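3-oxo-tetronate kinase (PDB 1YZY) catalyses the ATP-dependent phosphorylation of 3-oxo-tetronate, a four-carbon acid sugar, to 3-oxo-tetronate 4-phosphate. Local coordinates at residues G165-A170 and S177-C182; E181-L186 and A194-V199; Q279-E284 and S328-N333; K337-L342 and S359-E364. All coordinates share one frame; numbering follows the deposited sequence.

Contact 1 (G165-A170 and S177-C182); sequences GLVAYA and SRVQEC
Val167, the last residue of strand 164-167, points its side chain at helix 176-188 and meets Cys182 and Val179 chiefly through one methyl, CG1. That methyl lies 4.1 Å from CB of Cys182 and 4.3 Å from CG1 of Val179, so it sits over the groove between two residues three apart on the helix. It reaches there because CG1 stands anti to the backbone N (chi1 -176°); the other methyl of Val167, CG2, stands 4.3 Å from CB of Cys182. Cys182 offers its CB to the valine, while its sulfur, anti to the carbonyl carbon, turns aside and lies 3.5 Å above one face of the Arg178 guanidinium, offset toward the rim. Glu181 meets that same guanidinium at its edge and in its plane, a long salt bridge with OE1 3.6 Å from NH1 of Arg178, and Asp171 pairs with NE. Val179 also leans on Val206 and Ala210 of helix 202-210, and Val167 on Phe183 and Leu186. No hydrogen bond joins the two segments: strand and helix are held here by buried apolar carbons, with the charged pairs of Arg178 made to Glu181 in its own helix and to Asp171 of helix 169-172.

Contact 2 (E181-L186 and A194-V199); sequences ECFAEL and AVVDAV
Phe183 is the first residue of 181-186 to meet the strand 193-196. It leaves the helix alongside the strand rather than at it, but chi1 of -78°, with CG anti to the carbonyl carbon, swings the ring so that CE1 comes within 4.2 Å of CG2 of Val196. The methyl stands at the ring's edge, near its plane, and the two side chains cross at about a right angle. The ring also meets Phe214, with planes at about 55°, and lies against Leu207 and Ala210 of helix 202-210, which covers Val196 as well. One turn on, Leu186 points at the strand, and its extended chain (chi2 177°) brings CD1 to 3.4 Å from CB of Ala194, closer than carbons usually pack. Leu186 and Ala194 also have the nearest CA atoms of the two segments, 7.4 Å apart. Ala194 and Val196 both face the helix, while Val195 between them points away. Strands 164-167 and 193-196 are parallel neighbours, and with helix 176-188 between them they form a beta-alpha-beta crossover within the sugar-binding N-terminal domain.

Contact 3 (Q279-E284 and S328-N333); sequences QAIHNE and SHAIEN
Ala280 and Ala330 meet methyl to methyl, CB to CB at 3.6 Å, where helix 277-282 comes against the long helix 324-345. Their CA atoms lie just 5.3 Å apart, a closeness that two such small side chains permit. The Ala330 methyl has a second neighbour at the same distance: CG1 of Ile281, 3.6 Å away, set anti to the carbonyl carbon and beside the backbone N (chi1 -49°). Ala330 therefore projects between two consecutive residues of the shorter helix and is the one fully buried residue of the three; its carbonyl takes a hydrogen bond from OG1 of Thr334, within its own helix. No other side chain of the two segments comes this close. Ile331 points away from helix 277-282, and its side chain touches Ala308. At the end of helix 277-282, Asn283 ND2 gives a hydrogen bond to OE1 of Gln279, 2.9 Å long and fairly straight at 165°. The donor lies tilted 34° from the Gln279 carbonyl plane, while OE1 lies nearly in the amide plane of Asn283. His282 and His329 are exposed. On helix 324-345, Ser328 and Glu332 lie toward helix 355-365, which carries Glu356, an ATP-binding residue by similarity. The contact is helix-helix packing through small side chains in the nucleotide-binding C-terminal domain, with the Ala330 side chain about 11 Å from that of Glu356.

Contact 4 (K337-L342 and S359-E364); sequences KLAAKL and SIVVQE
Ala339 and Val361 form the buried half of this helix-helix contact, and Ala340 and Glu364 its solvent-facing half. Val361 does not aim directly at helix 324-345; it reaches across through CG1, set anti to its backbone N (chi1 169°), which comes to 3.9 Å from CB of Ala339. Its other methyl, CG2, beside the backbone N, stands a little farther off, 4.2 Å from CB of Ala339. Glu364 does point at the opposite helix. With CG likewise anti to the backbone N (chi1 -172°), its CG lies 3.8 Å from CB of Ala340, and the turn about CB-CG (chi2 65°) carries CD and the carboxylate off the line of approach. The acidic residue thus packs with its aliphatic portion and touches Ala336 as well. Both partners on 337-342 are alanines, which lets the backbones approach: the CA atoms of Ala339 and Val361 are 6.4 Å apart, those of Ala340 and Glu364 6.6 Å. The flank of helix 324-345 bearing Leu338 and Leu342 rests on strand 248-252, and Lys341 makes a cation-pi contact with Tyr291 of helix 286-295. Helix 355-365 in turn lays Val362 on strand 391-395, so the two helices lie side by side over these strands.

Contact 1 comes first along the chain, closing the short loop from strand 164-167 into helix 176-188. Contact 2 opens on that helix, at the shared Glu181 and Cys182, and closes the return to strand 193-196. The two therefore overlap in series, and their strands pair as neighbours, with Gly165 O 3.0 Å from Val195 N. Contact 3 spans the longest loop, bringing helix 277-282 to helix 324-345, and closes before contact 4 opens. Contact 4 joins that helix, farther along, to helix 355-365, the two centres about 14 Å apart. None nests within or crosses another. Contacts 1 and 2 belong to the N-terminal domain, 3 and 4 to the C-terminal one, on opposite sides of the chain's centre.

Contact 1 (G165-A170 and S177-C182)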
loop_
_atom_site.group_PDB
_atom_site.type_symbol
_atom_site.label_atom_id
_atom_site.label_comp_id
_atom_site.label_asym_id
_atom_site.label_seq_id
_atom_site.Cartn_x
_atom_site.Cartn_y
_atom_site.Cartn_z
ATOM N N GLY A 165 25.391 -9.425 8.998
ATOM C CA GLY A 165 26.498 -9.523 8.057
ATOM C C GLY A 165 26.264 -8.764 6.763
ATOM O O GLY A 165 25.320 -7.981 6.667
ATOM N N LEU A 166 27.142 -8.962 5.781
ATOM C CA LEU A 166 27.016 -8.295 4.476
ATOM C C LEU A 166 27.539 -9.189 3.339
ATOM O O LEU A 166 28.526 -9.928 3.433
ATOM C CB LEU A 166 27.801 -6.981 4.456
ATOM C CG LEU A 166 27.885 -6.273 3.099
ATOM C CD1 LEU A 166 26.557 -5.637 2.766
ATOM C CD2 LEU A 166 28.966 -5.215 3.108
ATOM N N VAL A 167 26.780 -9.119 2.248
ATOM C CA VAL A 167 26.997 -9.738 0.945
ATOM C C VAL A 167 27.364 -8.587 0.046
ATOM O O VAL A 167 26.429 -7.996 -0.496
ATOM C CB VAL A 167 25.809 -10.534 0.356
ATOM C CG1 VAL A 167 26.232 -11.215 -0.965
ATOM C CG2 VAL A 167 25.313 -11.588 1.370
ATOM N N ALA A 168 28.636 -8.223 -0.108
ATOM C CA ALA A 168 28.968 -7.075 -0.922
ATOM C C ALA A 168 28.669 -7.147 -2.414
ATOM O O ALA A 168 28.499 -8.226 -2.984
ATOM C CB ALA A 168 30.440 -6.769 -0.687
ATOM N N TYR A 169 28.582 -5.966 -3.016
ATOM C CA TYR A 169 28.322 -5.785 -4.438
ATOM C C TYR A 169 29.152 -6.742 -5.291
ATOM O O TYR A 169 28.617 -7.477 -6.128
ATOM C CB TYR A 169 28.652 -4.333 -4.811
ATOM C CG TYR A 169 28.730 -4.047 -6.297
ATOM C CD1 TYR A 169 27.570 -3.869 -7.059
ATOM C CD2 TYR A 169 29.966 -3.954 -6.944
ATOM C CE1 TYR A 169 27.640 -3.605 -8.426
ATOM C CE2 TYR A 169 30.046 -3.691 -8.310
ATOM C CZ TYR A 169 28.879 -3.516 -9.044
ATOM O OH TYR A 169 28.953 -3.234 -10.387
ATOM N N ALA A 170 30.466 -6.707 -5.071
ATOM C CA ALA A 170 31.412 -7.539 -5.800
ATOM C C ALA A 170 30.990 -9.000 -5.875
ATOM O O ALA A 170 31.307 -9.691 -6.847
ATOM C CB ALA A 170 32.788 -7.415 -5.177
ATOM N N SER A 177 24.178 -18.298 -7.111
ATOM C CA SER A 177 24.975 -19.343 -6.463
ATOM C C SER A 177 26.073 -18.774 -5.564
ATOM O O SER A 177 26.326 -19.293 -4.481
ATOM C CB SER A 177 25.597 -20.273 -7.505
ATOM O OG SER A 177 24.598 -21.040 -8.149
ATOM N N ARG A 178 26.750 -17.734 -6.031
ATOM C CA ARG A 178 27.806 -17.104 -5.249
ATOM C C ARG A 178 27.213 -16.450 -4.001
ATOM O O ARG A 178 27.853 -16.402 -2.952
ATOM C CB ARG A 178 28.549 -16.061 -6.099
ATOM C CG ARG A 178 29.557 -15.211 -5.330
ATOM C CD ARG A 178 30.625 -16.073 -4.646
ATOM N NE ARG A 178 31.496 -15.281 -3.776
ATOM C CZ ARG A 178 32.190 -15.778 -2.755
ATOM N NH1 ARG A 178 32.139 -17.074 -2.465
ATOM N NH2 ARG A 178 32.877 -14.962 -1.973
ATOM N N VAL A 179 26.019 -15.884 -4.147
ATOM C CA VAL A 179 25.337 -15.235 -3.034
ATOM C C VAL A 179 25.007 -16.277 -1.977
ATOM O O VAL A 179 25.173 -16.029 -0.794
ATOM C CB VAL A 179 24.059 -14.499 -3.506
ATOM C CG1 VAL A 179 23.272 -13.971 -2.318
ATOM C CG2 VAL A 179 24.447 -13.341 -4.409
ATOM N N GLN A 180 24.557 -17.446 -2.411
ATOM C CA GLN A 180 24.223 -18.526 -1.490
ATOM C C GLN A 180 25.463 -19.045 -0.768
ATOM O O GLN A 180 25.375 -19.574 0.349
ATOM C CB GLN A 180 23.540 -19.670 -2.234
ATOM C CG GLN A 180 22.215 -19.268 -2.847
ATOM C CD GLN A 180 21.566 -20.381 -3.641
ATOM O OE1 GLN A 180 20.406 -20.274 -4.033
ATOM N NE2 GLN A 180 22.309 -21.460 -3.885
ATOM N N GLU A 181 26.601 -18.972 -1.452
ATOM C CA GLU A 181 27.859 -19.405 -0.875
ATOM C C GLU A 181 28.240 -18.376 0.187
ATOM O O GLU A 181 28.805 -18.727 1.218
ATOM C CB GLU A 181 28.944 -19.524 -1.955
ATOM C CG GLU A 181 28.692 -20.644 -2.971
ATOM C CD GLU A 181 29.797 -20.781 -4.036
ATOM O OE1 GLU A 181 30.698 -19.910 -4.138
ATOM O OE2 GLU A 181 29.754 -21.784 -4.782
ATOM N N CYS A 182 27.960 -17.106 -0.079
ATOM C CA CYS A 182 28.239 -16.055 0.891
ATOM C C CYS A 182 27.255 -16.183 2.064
ATOM O O CYS A 182 27.594 -15.847 3.193
ATOM C CB CYS A 182 28.105 -14.668 0.258
ATOM S SG CYS A 182 29.394 -14.205 -0.944
#

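Contact 2 (E181-L186 and A194-V199)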
loop_
_atom_site.group_PDB
_atom_site.type_symbol
_atom_site.label_atom_id
_atom_site.label_comp_id
_atom_site.label_asym_id
_atom_site.label_seq_id
_atom_site.Cartn_x
_atom_site.Cartn_y
_atom_site.Cartn_z
ATOM N N GLU A 181 26.601 -18.972 -1.452
ATOM C CA GLU A 181 27.859 -19.405 -0.875
ATOM C C GLU A 181 28.240 -18.376 0.187
ATOM O O GLU A 181 28.805 -18.727 1.218
ATOM C CB GLU A 181 28.944 -19.524 -1.955
ATOM C CG GLU A 181 28.692 -20.644 -2.971
ATOM C CD GLU A 181 29.797 -20.781 -4.036
ATOM O OE1 GLU A 181 30.698 -19.910 -4.138
ATOM O OE2 GLU A 181 29.754 -21.784 -4.782
ATOM N N CYS A 182 27.960 -17.106 -0.079
ATOM C CA CYS A 182 28.239 -16.055 0.891
ATOM C C CYS A 182 27.255 -16.183 2.064
ATOM O O CYS A 182 27.594 -15.847 3.193
ATOM C CB CYS A 182 28.105 -14.668 0.258
ATOM S SG CYS A 182 29.394 -14.205 -0.944
ATOM N N PHE A 183 26.019 -16.601 1.775
ATOM C CA PHE A 183 25.000 -16.799 2.805
ATOM C C PHE A 183 25.480 -17.910 3.738
ATOM O O PHE A 183 25.327 -17.824 4.960
ATOM C CB PHE A 183 23.658 -17.246 2.199
ATOM C CG PHE A 183 22.845 -16.139 1.575
ATOM C CD1 PHE A 183 23.110 -14.806 1.839
ATOM C CD2 PHE A 183 21.796 -16.450 0.712
ATOM C CE1 PHE A 183 22.345 -13.792 1.254
ATOM C CE2 PHE A 183 21.027 -15.446 0.121
ATOM C CZ PHE A 183 21.303 -14.117 0.392
ATOM N N ALA A 184 26.000 -18.979 3.142
ATOM C CA ALA A 184 26.498 -20.119 3.898
ATOM C C ALA A 184 27.695 -19.723 4.759
ATOM O O ALA A 184 27.910 -20.271 5.844
ATOM C CB ALA A 184 26.875 -21.242 2.948
ATOM N N GLU A 185 28.474 -18.777 4.252
ATOM C CA GLU A 185 29.659 -18.266 4.924
ATOM C C GLU A 185 29.269 -17.365 6.098
ATOM O O GLU A 185 29.834 -17.484 7.183
ATOM C CB GLU A 185 30.515 -17.514 3.898
ATOM C CG GLU A 185 31.466 -16.471 4.440
ATOM C CD GLU A 185 31.792 -15.413 3.392
ATOM O OE1 GLU A 185 31.052 -14.399 3.318
ATOM O OE2 GLU A 185 32.772 -15.600 2.632
ATOM N N LEU A 186 28.319 -16.456 5.873
ATOM C CA LEU A 186 27.850 -15.547 6.924
ATOM C C LEU A 186 27.217 -16.330 8.077
ATOM O O LEU A 186 27.389 -15.969 9.239
ATOM C CB LEU A 186 26.849 -14.533 6.367
ATOM C CG LEU A 186 27.351 -13.470 5.388
ATOM C CD1 LEU A 186 26.182 -12.624 4.902
ATOM C CD2 LEU A 186 28.403 -12.590 6.045
ATOM N N ALA A 194 21.576 -10.869 7.035
ATOM C CA ALA A 194 22.539 -10.442 6.038
ATOM C C ALA A 194 22.032 -9.329 5.151
ATOM O O ALA A 194 21.041 -9.502 4.447
ATOM C CB ALA A 194 22.940 -11.624 5.172
ATOM N N VAL A 195 22.705 -8.183 5.211
ATOM C CA VAL A 195 22.393 -7.040 4.361
ATOM C C VAL A 195 22.992 -7.414 2.994
ATOM O O VAL A 195 24.000 -8.125 2.923
ATOM C CB VAL A 195 23.071 -5.737 4.887
ATOM C CG1 VAL A 195 22.878 -4.575 3.911
ATOM C CG2 VAL A 195 22.509 -5.369 6.243
ATOM N N VAL A 196 22.333 -7.015 1.914
ATOM C CA VAL A 196 22.824 -7.322 0.581
ATOM C C VAL A 196 22.814 -6.038 -0.246
ATOM O O VAL A 196 21.820 -5.306 -0.284
ATOM C CB VAL A 196 21.975 -8.417 -0.113
ATOM C CG1 VAL A 196 22.594 -8.804 -1.453
ATOM C CG2 VAL A 196 21.862 -9.652 0.765
ATOM N N ASP A 197 23.961 -5.738 -0.845
ATOM C CA ASP A 197 24.126 -4.555 -1.669
ATOM C C ASP A 197 23.263 -4.569 -2.930
ATOM O O ASP A 197 22.803 -5.624 -3.383
ATOM C CB ASP A 197 25.595 -4.417 -2.078
ATOM C CG ASP A 197 26.450 -3.765 -1.012
ATOM O OD1 ASP A 197 25.936 -3.450 0.080
ATOM O OD2 ASP A 197 27.648 -3.552 -1.282
ATOM N N ALA A 198 23.091 -3.391 -3.521
ATOM C CA ALA A 198 22.326 -3.240 -4.752
ATOM C C ALA A 198 22.378 -1.795 -5.196
ATOM O O ALA A 198 21.694 -0.943 -4.635
ATOM C CB ALA A 198 20.878 -3.677 -4.554
ATOM N N VAL A 199 23.266 -1.496 -6.135
ATOM C CA VAL A 199 23.380 -0.138 -6.666
ATOM C C VAL A 199 22.679 -0.086 -8.022
ATOM O O VAL A 199 22.502 0.985 -8.608
ATOM C CB VAL A 199 24.851 0.295 -6.827
ATOM C CG1 VAL A 199 25.459 0.576 -5.473
ATOM C CG2 VAL A 199 25.646 -0.783 -7.563
#

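Contact 3 (Q279-E284 and S328-N333)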
loop_
_atom_site.group_PDB
_atom_site.type_symbol
_atom_site.label_atom_id
_atom_site.label_comp_id
_atom_site.label_asym_id
_atom_site.label_seq_id
_atom_site.Cartn_x
_atom_site.Cartn_y
_atom_site.Cartn_z
ATOM N N GLN A 279 -26.071 22.648 3.083
ATOM C CA GLN A 279 -27.168 21.694 3.001
ATOM C C GLN A 279 -26.846 20.373 3.688
ATOM O O GLN A 279 -27.746 19.673 4.158
ATOM C CB GLN A 279 -27.516 21.420 1.537
ATOM C CG GLN A 279 -28.190 22.568 0.810
ATOM C CD GLN A 279 -29.646 22.719 1.193
ATOM O OE1 GLN A 279 -30.491 21.932 0.774
ATOM N NE2 GLN A 279 -29.949 23.745 1.980
ATOM N N ALA A 280 -25.568 20.007 3.693
ATOM C CA ALA A 280 -25.135 18.758 4.313
ATOM C C ALA A 280 -25.392 18.759 5.819
ATOM O O ALA A 280 -25.645 17.711 6.422
ATOM C CB ALA A 280 -23.659 18.510 4.021
ATOM N N ILE A 281 -25.316 19.941 6.422
ATOM C CA ILE A 281 -25.533 20.086 7.854
ATOM C C ILE A 281 -27.010 20.395 8.174
ATOM O O ILE A 281 -27.482 19.831 9.160
ATOM C CB ILE A 281 -24.722 21.275 8.425
ATOM C CG1 ILE A 281 -23.272 21.215 7.952
ATOM C CG2 ILE A 281 -24.744 21.235 9.942
ATOM C CD1 ILE A 281 -22.444 22.404 8.375
ATOM N N HIS A 282 -27.708 21.242 7.416
ATOM C CA HIS A 282 -29.074 21.565 7.834
ATOM C C HIS A 282 -30.195 20.874 7.077
ATOM O O HIS A 282 -31.257 20.747 7.687
ATOM C CB HIS A 282 -29.273 23.066 7.616
ATOM C CG HIS A 282 -28.342 23.844 8.486
ATOM N ND1 HIS A 282 -27.701 24.986 8.054
ATOM C CD2 HIS A 282 -27.965 23.664 9.771
ATOM C CE1 HIS A 282 -26.967 25.475 9.038
ATOM N NE2 HIS A 282 -27.110 24.689 10.091
ATOM N N ASN A 283 -30.049 20.476 5.820
ATOM C CA ASN A 283 -31.184 19.811 5.176
ATOM C C ASN A 283 -31.102 18.317 5.508
ATOM O O ASN A 283 -30.121 17.645 5.173
ATOM C CB ASN A 283 -31.057 20.032 3.662
ATOM C CG ASN A 283 -32.198 19.404 2.870
ATOM O OD1 ASN A 283 -32.998 18.627 3.399
ATOM N ND2 ASN A 283 -32.278 19.743 1.588
ATOM N N GLU A 284 -32.128 17.808 6.185
ATOM C CA GLU A 284 -32.176 16.399 6.577
ATOM C C GLU A 284 -32.474 15.441 5.424
ATOM O O GLU A 284 -32.170 14.248 5.501
ATOM C CB GLU A 284 -33.209 16.193 7.686
ATOM C CG GLU A 284 -32.930 16.973 8.956
ATOM C CD GLU A 284 -33.908 16.628 10.058
ATOM O OE1 GLU A 284 -33.750 15.552 10.672
ATOM O OE2 GLU A 284 -34.842 17.424 10.305
ATOM N N SER A 328 -16.201 19.159 7.783
ATOM C CA SER A 328 -15.538 17.901 7.471
ATOM C C SER A 328 -16.487 16.726 7.724
ATOM O O SER A 328 -16.562 15.790 6.928
ATOM C CB SER A 328 -14.281 17.764 8.336
ATOM O OG SER A 328 -13.562 16.579 8.045
ATOM N N HIS A 329 -17.214 16.787 8.839
ATOM C CA HIS A 329 -18.158 15.736 9.215
ATOM C C HIS A 329 -19.358 15.652 8.287
ATOM O O HIS A 329 -19.753 14.565 7.876
ATOM C CB HIS A 329 -18.660 15.950 10.645
ATOM C CG HIS A 329 -17.820 15.287 11.693
ATOM N ND1 HIS A 329 -17.827 13.925 11.901
ATOM C CD2 HIS A 329 -16.976 15.805 12.616
ATOM C CE1 HIS A 329 -17.025 13.631 12.907
ATOM N NE2 HIS A 329 -16.495 14.755 13.360
ATOM N N ALA A 330 -19.960 16.803 8.004
ATOM C CA ALA A 330 -21.125 16.874 7.130
ATOM C C ALA A 330 -20.843 16.162 5.812
ATOM O O ALA A 330 -21.627 15.323 5.378
ATOM C CB ALA A 330 -21.496 18.325 6.880
ATOM N N ILE A 331 -19.706 16.498 5.202
ATOM C CA ILE A 331 -19.264 15.910 3.937
ATOM C C ILE A 331 -19.009 14.402 4.051
ATOM O O ILE A 331 -19.436 13.632 3.193
ATOM C CB ILE A 331 -17.982 16.622 3.425
ATOM C CG1 ILE A 331 -18.300 18.078 3.083
ATOM C CG2 ILE A 331 -17.425 15.922 2.194
ATOM C CD1 ILE A 331 -17.097 18.913 2.740
ATOM N N GLU A 332 -18.275 13.994 5.082
ATOM C CA GLU A 332 -17.962 12.585 5.313
ATOM C C GLU A 332 -19.190 11.733 5.622
ATOM O O GLU A 332 -19.300 10.605 5.150
ATOM C CB GLU A 332 -16.954 12.448 6.452
ATOM C CG GLU A 332 -15.539 12.875 6.092
ATOM C CD GLU A 332 -14.602 12.887 7.293
ATOM O OE1 GLU A 332 -14.846 12.139 8.269
ATOM O OE2 GLU A 332 -13.610 13.645 7.255
ATOM N N ASN A 333 -20.068 12.241 6.479
ATOM C CA ASN A 333 -21.284 11.521 6.838
ATOM C C ASN A 333 -22.198 11.376 5.625
ATOM O O ASN A 333 -22.882 10.363 5.476
ATOM C CB ASN A 333 -22.041 12.250 7.956
ATOM C CG ASN A 333 -21.427 12.037 9.326
ATOM O OD1 ASN A 333 -21.004 10.930 9.672
ATOM N ND2 ASN A 333 -21.409 13.092 10.131
#

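Contact 4 (K337-L342 and S359-E364)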
loop_
_atom_site.group_PDB
_atom_site.type_symbol
_atom_site.label_atom_id
_atom_site.label_comp_id
_atom_site.label_asym_id
_atom_site.label_seq_id
_atom_site.Cartn_x
_atom_site.Cartn_y
_atom_site.Cartn_z
ATOM N N LYS A 337 -23.250 7.804 4.046
ATOM C CA LYS A 337 -24.640 7.366 4.023
ATOM C C LYS A 337 -25.193 7.180 2.610
ATOM O O LYS A 337 -26.082 6.346 2.391
ATOM C CB LYS A 337 -25.516 8.296 4.868
ATOM C CG LYS A 337 -25.371 8.035 6.360
ATOM C CD LYS A 337 -26.211 8.984 7.200
ATOM C CE LYS A 337 -25.961 8.753 8.690
ATOM N NZ LYS A 337 -26.581 9.798 9.556
ATOM N N LEU A 338 -24.653 7.942 1.658
ATOM C CA LEU A 338 -25.071 7.837 0.272
ATOM C C LEU A 338 -24.504 6.558 -0.315
ATOM O O LEU A 338 -25.206 5.814 -0.998
ATOM C CB LEU A 338 -24.569 9.040 -0.521
ATOM C CG LEU A 338 -24.802 9.094 -2.038
ATOM C CD1 LEU A 338 -26.282 8.997 -2.381
ATOM C CD2 LEU A 338 -24.214 10.385 -2.586
ATOM N N ALA A 339 -23.228 6.302 -0.041
ATOM C CA ALA A 339 -22.554 5.111 -0.546
ATOM C C ALA A 339 -23.224 3.843 -0.053
ATOM O O ALA A 339 -23.241 2.829 -0.752
ATOM C CB ALA A 339 -21.102 5.119 -0.143
ATOM N N ALA A 340 -23.715 3.879 1.180
ATOM C CA ALA A 340 -24.396 2.724 1.758
ATOM C C ALA A 340 -25.742 2.489 1.075
ATOM O O ALA A 340 -26.139 1.343 0.856
ATOM C CB ALA A 340 -24.588 2.918 3.246
ATOM N N LYS A 341 -26.445 3.574 0.762
ATOM C CA LYS A 341 -27.744 3.486 0.094
ATOM C C LYS A 341 -27.581 3.016 -1.344
ATOM O O LYS A 341 -28.372 2.206 -1.828
ATOM C CB LYS A 341 -28.470 4.836 0.126
ATOM C CG LYS A 341 -28.837 5.311 1.533
ATOM C CD LYS A 341 -29.691 6.574 1.520
ATOM C CE LYS A 341 -31.183 6.273 1.682
ATOM N NZ LYS A 341 -31.773 5.483 0.558
ATOM N N LEU A 342 -26.556 3.529 -2.022
ATOM C CA LEU A 342 -26.285 3.156 -3.408
ATOM C C LEU A 342 -25.906 1.687 -3.526
ATOM O O LEU A 342 -26.279 1.033 -4.498
ATOM C CB LEU A 342 -25.182 4.033 -4.007
ATOM C CG LEU A 342 -25.467 5.530 -4.122
ATOM C CD1 LEU A 342 -24.215 6.266 -4.536
ATOM C CD2 LEU A 342 -26.595 5.784 -5.109
ATOM N N SER A 359 -11.554 6.579 2.807
ATOM C CA SER A 359 -11.567 5.831 4.061
ATOM C C SER A 359 -12.981 5.662 4.599
ATOM O O SER A 359 -13.371 4.560 4.993
ATOM C CB SER A 359 -10.698 6.528 5.121
ATOM O OG SER A 359 -9.315 6.457 4.806
ATOM N N ILE A 360 -13.733 6.762 4.613
ATOM C CA ILE A 360 -15.112 6.777 5.112
ATOM C C ILE A 360 -16.050 5.850 4.324
ATOM O O ILE A 360 -16.860 5.135 4.924
ATOM C CB ILE A 360 -15.674 8.237 5.161
ATOM C CG1 ILE A 360 -16.729 8.357 6.257
ATOM C CG2 ILE A 360 -16.246 8.671 3.813
ATOM C CD1 ILE A 360 -16.140 8.364 7.652
ATOM N N VAL A 361 -15.921 5.855 2.993
ATOM C CA VAL A 361 -16.737 5.014 2.120
ATOM C C VAL A 361 -16.403 3.527 2.283
ATOM O O VAL A 361 -17.291 2.674 2.203
ATOM C CB VAL A 361 -16.596 5.442 0.636
ATOM C CG1 VAL A 361 -17.222 4.413 -0.286
ATOM C CG2 VAL A 361 -17.246 6.789 0.423
ATOM N N VAL A 362 -15.124 3.211 2.459
ATOM C CA VAL A 362 -14.699 1.831 2.661
ATOM C C VAL A 362 -15.158 1.388 4.053
ATOM O O VAL A 362 -15.517 0.230 4.262
ATOM C CB VAL A 362 -13.152 1.709 2.577
ATOM C CG1 VAL A 362 -12.677 0.350 3.115
ATOM C CG2 VAL A 362 -12.693 1.903 1.145
ATOM N N GLN A 363 -15.089 2.311 5.008
ATOM C CA GLN A 363 -15.491 2.051 6.391
ATOM C C GLN A 363 -16.977 1.719 6.481
ATOM O O GLN A 363 -17.374 0.752 7.136
ATOM C CB GLN A 363 -15.191 3.269 7.269
ATOM C CG GLN A 363 -15.576 3.078 8.729
ATOM C CD GLN A 363 -15.212 4.262 9.592
ATOM O OE1 GLN A 363 -14.182 4.258 10.268
ATOM N NE2 GLN A 363 -16.059 5.284 9.584
ATOM N N GLU A 364 -17.786 2.557 5.846
ATOM C CA GLU A 364 -19.232 2.393 5.818
ATOM C C GLU A 364 -19.665 1.084 5.152
ATOM O O GLU A 364 -20.508 0.356 5.687
ATOM C CB GLU A 364 -19.868 3.581 5.094
ATOM C CG GLU A 364 -21.383 3.611 5.173
ATOM C CD GLU A 364 -21.888 3.803 6.589
ATOM O OE1 GLU A 364 -21.583 4.849 7.196
ATOM O OE2 GLU A 364 -22.593 2.908 7.093
#